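Trypsin/chymotrypsin inhibitor (Alocasia macrorrhizos, PDB 5YCZ) inhibits the serine proteases trypsin and alpha-chymotrypsin as a Kunitz-type inhibitor of the leguminous family. Local coordinates at residues 45-48 with 49-52. Numbering follows the deposited sequence.
Sequences QAPF and DEYS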
ATOM      1  N   GLN A  45      13.187 -10.160  -7.234  1.00 18.70           N
ATOM      2  CA  GLN A  45      14.310  -9.245  -7.401  1.00 22.72           C
ATOM      3  C   GLN A  45      14.295  -8.679  -8.816  1.00 23.99           C
ATOM      4  O   GLN A  45      14.326  -9.441  -9.793  1.00 28.71           O
ATOM      5  CB  GLN A  45      15.652  -9.939  -7.129  1.00 24.88           C
ATOM      6  CG  GLN A  45      16.871  -9.109  -7.541  1.00 23.44           C
ATOM      7  CD  GLN A  45      18.211  -9.703  -7.116  1.00 25.02           C
ATOM      8  OE1 GLN A  45      18.715 -10.673  -7.707  1.00 20.70           O
ATOM      9  NE2 GLN A  45      18.817  -9.086  -6.101  1.00 24.55           N
ATOM     10  N   ALA A  46      14.266  -7.335  -8.918  1.00 25.40           N
ATOM     11  CA  ALA A  46      14.389  -6.587 -10.174  1.00 28.04           C
ATOM     12  C   ALA A  46      15.607  -7.038 -10.979  1.00 29.07           C
ATOM     13  O   ALA A  46      16.506  -7.683 -10.430  1.00 30.71           O
ATOM     14  CB  ALA A  46      14.484  -5.090  -9.874  1.00 24.44           C
ATOM     15  N   PRO A  47      15.692  -6.734 -12.269  1.00 36.88           N
ATOM     16  CA  PRO A  47      16.955  -6.965 -12.976  1.00 38.53           C
ATOM     17  C   PRO A  47      18.013  -5.966 -12.514  1.00 43.37           C
ATOM     18  O   PRO A  47      17.722  -4.959 -11.860  1.00 42.08           O
ATOM     19  CB  PRO A  47      16.582  -6.772 -14.445  1.00 34.82           C
ATOM     20  CG  PRO A  47      15.445  -5.833 -14.396  1.00 35.66           C
ATOM     21  CD  PRO A  47      14.657  -6.207 -13.174  1.00 39.60           C
ATOM     22  N   PHE A  48      19.270  -6.279 -12.837  1.00 41.74           N
ATOM     23  CA  PHE A  48      20.378  -5.546 -12.234  1.00 42.90           C
ATOM     24  C   PHE A  48      20.252  -4.043 -12.455  1.00 49.08           C
ATOM     25  O   PHE A  48      20.538  -3.253 -11.547  1.00 53.65           O
ATOM     26  CB  PHE A  48      21.709  -6.067 -12.779  1.00 46.27           C
ATOM     27  CG  PHE A  48      21.972  -7.510 -12.457  1.00 45.75           C
ATOM     28  CD1 PHE A  48      21.438  -8.088 -11.313  1.00 47.46           C
ATOM     29  CD2 PHE A  48      22.747  -8.292 -13.297  1.00 49.23           C
ATOM     30  CE1 PHE A  48      21.678  -9.424 -11.002  1.00 45.07           C
ATOM     31  CE2 PHE A  48      22.993  -9.632 -12.996  1.00 48.89           C
ATOM     32  CZ  PHE A  48      22.453 -10.198 -11.844  1.00 48.75           C
ATOM     33  N   ASP A  49      19.795  -3.623 -13.636  1.00 47.48           N
ATOM     34  CA  ASP A  49      19.773  -2.196 -13.942  1.00 48.47           C
ATOM     35  C   ASP A  49      18.842  -1.398 -13.040  1.00 49.40           C
ATOM     36  O   ASP A  49      18.881  -0.165 -13.101  1.00 52.05           O
ATOM     37  CB  ASP A  49      19.387  -1.967 -15.403  1.00 52.00           C
ATOM     38  CG  ASP A  49      18.283  -2.891 -15.862  1.00 52.93           C
ATOM     39  OD1 ASP A  49      18.491  -4.126 -15.799  1.00 48.71           O
ATOM     40  OD2 ASP A  49      17.221  -2.388 -16.295  1.00 56.78           O
ATOM     41  N   GLU A  50      18.024  -2.042 -12.205  1.00 49.35           N
ATOM     42  CA  GLU A  50      17.189  -1.335 -11.222  1.00 48.84           C
ATOM     43  C   GLU A  50      17.742  -1.573  -9.819  1.00 40.76           C
ATOM     44  O   GLU A  50      17.249  -2.413  -9.069  1.00 37.99           O
ATOM     45  CB  GLU A  50      15.744  -1.753 -11.294  1.00 41.75           C
ATOM     46  CG  GLU A  50      14.924  -0.881 -12.178  1.00 48.60           C
ATOM     47  CD  GLU A  50      14.652  -1.561 -13.486  1.00 56.81           C
ATOM     48  OE1 GLU A  50      14.965  -2.770 -13.571  1.00 52.52           O
ATOM     49  OE2 GLU A  50      14.145  -0.901 -14.422  1.00 59.45           O
ATOM     50  N   TYR A  51      18.743  -0.773  -9.446  1.00 41.40           N
ATOM     51  CA  TYR A  51      19.361  -0.924  -8.133  1.00 45.23           C
ATOM     52  C   TYR A  51      18.348  -0.732  -7.004  1.00 40.81           C
ATOM     53  O   TYR A  51      18.410  -1.440  -5.988  1.00 41.36           O
ATOM     54  CB  TYR A  51      20.550   0.044  -8.031  1.00 41.19           C
ATOM     55  CG  TYR A  51      20.885   0.682  -6.684  1.00 39.57           C
ATOM     56  CD1 TYR A  51      21.730   0.055  -5.773  1.00 40.31           C
ATOM     57  CD2 TYR A  51      20.404   1.943  -6.357  1.00 37.76           C
ATOM     58  CE1 TYR A  51      22.064   0.665  -4.565  1.00 36.77           C
ATOM     59  CE2 TYR A  51      20.729   2.551  -5.162  1.00 37.31           C
ATOM     60  CZ  TYR A  51      21.559   1.918  -4.274  1.00 38.60           C
ATOM     61  OH  TYR A  51      21.866   2.557  -3.087  1.00 45.75           O
ATOM     62  N   SER A  52      17.380   0.162  -7.172  1.00 36.67           N
ATOM     63  CA  SER A  52      16.485   0.456  -6.063  1.00 38.87           C
ATOM     64  C   SER A  52      15.223  -0.402  -6.056  1.00 38.03           C
ATOM     65  O   SER A  52      14.639  -0.592  -4.983  1.00 38.65           O
ATOM     66  CB  SER A  52      16.121   1.955  -6.060  1.00 44.32           C
ATOM     67  OG  SER A  52      14.899   2.245  -6.732  1.00 45.75           O
TER
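Carboxylate oxygens of Asp49 and Glu50 lie on the same side of the Pro47 ring. The ring opens a type I beta turn, Pro47 to Glu50, in the loop joining strands 42-45 and 55-60 of this beta-trefoil inhibitor. OE1 of Glu50 lies above the ring plane but off its CG-CD edge, nearest Pro47 CG at 3.2 Å, and the carboxylate stands steeply to the ring. OD1 of Asp49 approaches out beyond the CB corner of the ring, 3.5 Å from Pro47 CB. Both meetings are carbon-to-oxygen van der Waals contacts. The bond closing the turn runs from Glu50 N to Pro47 O and is 3.0 Å long. It is nearly straight at the hydrogen (165°), although the donor stands above the carbonyl plane. Asp49 CG lies between its own backbone N and carbonyl carbon (chi1 40°), which turns OD1 back toward the proline. Phe48 O accepts a hydrogen bond from Arg25 NH1, and Ala46 and Glu50 both make backbone bonds to Gly29, tying the turn to the chain after strand 18-22. The predicted reactive bond begins at Leu56, whose side chain is about 11 Å from that of Ala46. The methyl CB of buried Ala46 meets Glu50 CB at 3.8 Å.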